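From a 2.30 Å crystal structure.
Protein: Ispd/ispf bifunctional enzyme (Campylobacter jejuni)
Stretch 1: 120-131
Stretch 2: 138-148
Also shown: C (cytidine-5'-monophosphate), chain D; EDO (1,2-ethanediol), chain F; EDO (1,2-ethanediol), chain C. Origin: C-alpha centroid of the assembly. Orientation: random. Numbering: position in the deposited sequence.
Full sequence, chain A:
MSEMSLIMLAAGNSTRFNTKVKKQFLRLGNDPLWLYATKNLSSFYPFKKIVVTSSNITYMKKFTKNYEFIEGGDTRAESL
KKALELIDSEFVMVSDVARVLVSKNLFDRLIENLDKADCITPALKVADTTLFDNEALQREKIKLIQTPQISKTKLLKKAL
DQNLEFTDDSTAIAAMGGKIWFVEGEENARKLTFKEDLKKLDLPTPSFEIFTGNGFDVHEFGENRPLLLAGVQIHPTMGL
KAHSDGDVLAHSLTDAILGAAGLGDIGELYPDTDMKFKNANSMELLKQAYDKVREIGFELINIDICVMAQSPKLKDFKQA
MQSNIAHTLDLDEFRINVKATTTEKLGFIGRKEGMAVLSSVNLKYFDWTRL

Stretch 1 120-131: ITPALKVADTTL
Stretch 2, residues 138-148: QREKIKLIQTP

What fills the apolar centre of this contact? V126, with chi1 t (177°), points toward the other stretch and places CG2 3.9 Å from I142 CG2 and 3.7 Å from L144 CG. I142 (chi1 m, chi2 m) also points toward its partner, while L144 (m, t) shares one face of the sheet with L124 (m, t). A123 and I145 lie on the other face, where A123 CB meets I145 CD1 at 3.9 Å; I145 is m, m. Together the two stretches bury 850 Å², both sides summed.

How are the strands that carry these side chains registered? The strand through 120-124 and strand 142-145 run antiparallel, their axes at 131° and 4.6 Å apart at closest approach. A123 and I145 form a non-hydrogen-bonded pair, CA to CA 4.5 Å, and L124 and L144 a hydrogen-bonded pair, CA to CA 5.2 Å. In the latter, L124 N donates to L144 O and L144 N to L124 O, both at 2.9 Å. Two residues along, past A123 and I145, Q146 N donates to P122 O at 3.1 Å, and A123 CA approaches L144 O at 3.2 Å in a CA-H...O contact. Backbone torsions are extended, with phi/psi of -155/153 at A123, -129/145 at L124, -97/121 at L144 and -93/145 at I145.

What happens where the strands leave this pairing? Beyond Q146 (-127/-174), a cis peptide precedes P148, whose O lies 3.0 Å from P122 CD. Toward the other end, water 1 accepts from V126 N at 2.9 Å and lies within donating distance of R139 O and I142 O, each 2.6 Å away, bridging backbone that no longer pairs directly. The 3-10 segment 139-141 leads into I142, with K141 N donating to Q138 O and I142 N to R139 O, both at 3.1 Å.

How does R139 form the polar edge? Its side chain (p, t, t, chi4 -174°) extends along residues 126-129 and is covered more than any other residue here, by 111 Å². A127 O lies over one guanidinium face, 3.2 Å from R139 NH1, but the angle is too poor for a hydrogen bond. R139 CD packs 3.3 Å from D128 O, which accepts from T130 OG1 at 3.1 Å. At the guanidinium edge, R139 NH2 donates to OP2 of cytidine-5'-monophosphate at 3.2 Å. Nearby, T129 N donates to O2 of the chain F ethanediol at 2.9 Å.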

# COMPACT_ATOMS: atom_id res chain seq x y z
N ILE A 120 1.34 31.13 -25.11
CA ILE A 120 0.49 30.49 -24.10
C ILE A 120 1.34 29.86 -23.01
O ILE A 120 2.21 29.03 -23.29
CB ILE A 120 -0.43 29.41 -24.72
CG1 ILE A 120 -0.79 29.71 -26.20
CG2 ILE A 120 -1.66 29.18 -23.82
CD1 ILE A 120 -1.65 30.97 -26.42
N THR A 121 1.06 30.22 -21.77
CA THR A 121 1.90 29.83 -20.65
C THR A 121 1.07 29.53 -19.40
O THR A 121 0.05 30.17 -19.16
CB THR A 121 2.96 30.95 -20.35
OG1 THR A 121 3.80 30.54 -19.26
CG2 THR A 121 2.30 32.19 -19.81
N PRO A 122 1.51 28.54 -18.62
CA PRO A 122 0.94 28.31 -17.29
C PRO A 122 1.46 29.32 -16.28
O PRO A 122 2.56 29.87 -16.42
CB PRO A 122 1.41 26.89 -16.93
CG PRO A 122 2.17 26.38 -18.10
CD PRO A 122 2.56 27.57 -18.94
N ALA A 123 0.65 29.58 -15.26
CA ALA A 123 0.96 30.55 -14.23
C ALA A 123 0.20 30.17 -12.97
O ALA A 123 -0.86 29.54 -13.03
CB ALA A 123 0.59 31.95 -14.67
N LEU A 124 0.76 30.57 -11.83
CA LEU A 124 0.16 30.34 -10.54
C LEU A 124 0.10 31.66 -9.79
O LEU A 124 1.00 32.48 -9.91
CB LEU A 124 0.98 29.33 -9.74
CG LEU A 124 1.10 27.92 -10.30
CD1 LEU A 124 2.14 27.14 -9.51
CD2 LEU A 124 -0.26 27.20 -10.30
N LYS A 125 -0.96 31.83 -9.00
CA LYS A 125 -1.09 32.96 -8.11
C LYS A 125 -0.41 32.62 -6.79
O LYS A 125 -0.08 31.45 -6.54
CB LYS A 125 -2.57 33.27 -7.86
CG LYS A 125 -3.39 33.62 -9.11
CD LYS A 125 -4.85 33.95 -8.74
CE LYS A 125 -5.85 33.14 -9.57
NZ LYS A 125 -6.21 31.81 -8.96
N VAL A 126 -0.23 33.63 -5.94
CA VAL A 126 0.44 33.48 -4.66
C VAL A 126 -0.42 34.10 -3.55
O VAL A 126 -0.87 35.24 -3.67
CB VAL A 126 1.84 34.17 -4.68
CG1 VAL A 126 2.51 34.09 -3.32
CG2 VAL A 126 2.73 33.55 -5.75
N ALA A 127 -0.62 33.35 -2.46
CA ALA A 127 -1.41 33.82 -1.32
C ALA A 127 -0.55 34.16 -0.11
O ALA A 127 -1.05 34.68 0.90
CB ALA A 127 -2.45 32.79 -0.94
N ASP A 128 0.74 33.88 -0.20
CA ASP A 128 1.69 34.30 0.82
C ASP A 128 2.05 35.78 0.69
O ASP A 128 2.11 36.33 -0.42
CB ASP A 128 2.98 33.48 0.72
CG ASP A 128 2.77 31.99 1.00
OD1 ASP A 128 1.90 31.62 1.84
OD2 ASP A 128 3.45 31.11 0.42
N THR A 129 2.29 36.41 1.84
CA THR A 129 3.06 37.65 1.90
C THR A 129 4.32 37.50 1.05
O THR A 129 5.08 36.52 1.20
CB THR A 129 3.44 37.94 3.36
OG1 THR A 129 2.25 38.05 4.15
CG2 THR A 129 4.12 39.32 3.51
N THR A 130 4.53 38.47 0.17
CA THR A 130 5.61 38.47 -0.80
C THR A 130 6.51 39.67 -0.55
O THR A 130 6.05 40.83 -0.60
CB THR A 130 5.05 38.56 -2.23
OG1 THR A 130 4.17 37.46 -2.48
CG2 THR A 130 6.17 38.38 -3.28
N LEU A 131 7.79 39.41 -0.27
CA LEU A 131 8.77 40.47 -0.15
C LEU A 131 9.69 40.50 -1.37
O LEU A 131 10.13 39.45 -1.85
CB LEU A 131 9.60 40.34 1.13
CG LEU A 131 8.90 39.97 2.44
CD1 LEU A 131 9.91 39.73 3.55
CD2 LEU A 131 7.90 41.05 2.84
N GLN A 138 2.32 43.77 -3.24
CA GLN A 138 0.93 43.34 -3.29
C GLN A 138 0.85 41.95 -3.91
O GLN A 138 1.03 41.79 -5.12
CB GLN A 138 0.07 44.35 -4.06
CG GLN A 138 -1.44 44.18 -3.86
CD GLN A 138 -1.93 44.78 -2.55
OE1 GLN A 138 -1.73 45.97 -2.29
NE2 GLN A 138 -2.56 43.96 -1.71
N ARG A 139 0.58 40.95 -3.07
CA ARG A 139 0.70 39.55 -3.50
C ARG A 139 -0.29 39.15 -4.59
O ARG A 139 0.01 38.27 -5.40
CB ARG A 139 0.60 38.60 -2.30
CG ARG A 139 -0.74 38.61 -1.56
CD ARG A 139 -0.65 38.07 -0.15
NE ARG A 139 -1.95 38.03 0.50
CZ ARG A 139 -2.15 37.71 1.77
NH1 ARG A 139 -1.12 37.39 2.55
NH2 ARG A 139 -3.38 37.69 2.27
N GLU A 140 -1.44 39.82 -4.63
CA GLU A 140 -2.49 39.55 -5.62
C GLU A 140 -2.05 39.86 -7.06
O GLU A 140 -2.61 39.30 -8.01
CB GLU A 140 -3.77 40.36 -5.29
CG GLU A 140 -4.47 39.97 -4.00
CD GLU A 140 -3.91 40.68 -2.76
OE1 GLU A 140 -3.17 41.68 -2.91
OE2 GLU A 140 -4.21 40.22 -1.62
N LYS A 141 -1.06 40.74 -7.21
CA LYS A 141 -0.57 41.13 -8.54
C LYS A 141 0.59 40.25 -9.03
O LYS A 141 1.12 40.46 -10.14
CB LYS A 141 -0.16 42.61 -8.54
CG LYS A 141 -1.33 43.55 -8.23
CD LYS A 141 -0.94 45.01 -8.47
CE LYS A 141 -2.17 45.92 -8.43
NZ LYS A 141 -1.90 47.08 -7.53
N ILE A 142 0.99 39.28 -8.20
CA ILE A 142 2.10 38.40 -8.53
C ILE A 142 1.64 37.23 -9.37
O ILE A 142 0.60 36.63 -9.07
CB ILE A 142 2.79 37.91 -7.24
CG1 ILE A 142 3.43 39.09 -6.48
CG2 ILE A 142 3.80 36.79 -7.54
CD1 ILE A 142 4.76 39.60 -7.06
N LYS A 143 2.41 36.90 -10.41
CA LYS A 143 2.29 35.63 -11.14
C LYS A 143 3.62 34.88 -11.08
O LYS A 143 4.67 35.46 -11.37
CB LYS A 143 1.94 35.87 -12.61
CG LYS A 143 0.48 36.03 -12.90
CD LYS A 143 0.21 35.99 -14.40
CE LYS A 143 -1.17 36.53 -14.73
NZ LYS A 143 -1.29 38.00 -14.48
N LEU A 144 3.57 33.59 -10.73
CA LEU A 144 4.73 32.72 -10.91
C LEU A 144 4.53 31.96 -12.21
O LEU A 144 3.53 31.26 -12.38
CB LEU A 144 4.91 31.74 -9.74
CG LEU A 144 5.05 32.33 -8.34
CD1 LEU A 144 5.21 31.21 -7.31
CD2 LEU A 144 6.18 33.35 -8.20
N ILE A 145 5.47 32.13 -13.14
CA ILE A 145 5.33 31.55 -14.46
C ILE A 145 6.01 30.18 -14.53
O ILE A 145 7.05 29.93 -13.91
CB ILE A 145 5.88 32.51 -15.56
CG1 ILE A 145 5.25 33.90 -15.46
CG2 ILE A 145 5.66 31.92 -16.93
CD1 ILE A 145 3.72 33.96 -15.70
N GLN A 146 5.41 29.30 -15.32
CA GLN A 146 5.91 27.95 -15.49
C GLN A 146 6.07 27.69 -16.98
O GLN A 146 5.84 28.58 -17.82
CB GLN A 146 4.95 26.93 -14.86
CG GLN A 146 4.76 27.04 -13.34
CD GLN A 146 3.91 25.90 -12.77
OE1 GLN A 146 2.84 25.58 -13.31
NE2 GLN A 146 4.40 25.26 -11.70
N THR A 147 6.40 26.45 -17.29
CA THR A 147 6.71 25.95 -18.62
C THR A 147 5.95 24.59 -18.61
O THR A 147 5.68 24.09 -17.50
CB THR A 147 8.27 25.85 -18.63
OG1 THR A 147 8.85 26.87 -19.46
CG2 THR A 147 8.78 24.58 -19.14
N PRO A 148 5.56 23.97 -19.74
CA PRO A 148 5.82 24.40 -21.12
C PRO A 148 5.12 25.68 -21.56
O PRO A 148 4.10 26.08 -20.99
CB PRO A 148 5.28 23.24 -21.97
CG PRO A 148 5.00 22.09 -21.02
CD PRO A 148 4.78 22.72 -19.69
OP3 C D . -4.65 34.85 4.00
P C D . -5.45 35.86 4.79
OP1 C D . -6.85 36.04 4.26
OP2 C D . -4.71 37.14 5.12
O5' C D . -5.73 35.13 6.20
C5' C D . -4.68 34.71 7.05
C4' C D . -5.25 34.17 8.36
O4' C D . -5.81 35.22 9.16
C3' C D . -6.36 33.15 8.14
O3' C D . -6.09 32.06 8.99
C2' C D . -7.63 33.85 8.57
O2' C D . -8.59 32.97 9.13
C1' C D . -7.12 34.86 9.59
N1 C D . -7.97 36.05 9.62
C2 C D . -8.48 36.48 10.85
O2 C D . -8.20 35.85 11.91
N3 C D . -9.26 37.58 10.88
C4 C D . -9.58 38.25 9.74
N4 C D . -10.38 39.34 9.80
C5 C D . -9.09 37.83 8.51
C6 C D . -8.27 36.71 8.47
C1 EDO F . 0.81 35.37 6.18
O1 EDO F . -0.12 34.48 5.57
C2 EDO F . 2.21 35.04 5.72
O2 EDO F . 2.22 34.97 4.31
C1 EDO C . 11.04 29.71 -16.88
O1 EDO C . 11.64 28.80 -15.97
C2 EDO C . 9.64 30.05 -16.42
O2 EDO C . 9.68 30.42 -15.06
O HOH W 1 -0.84 36.33 -6.90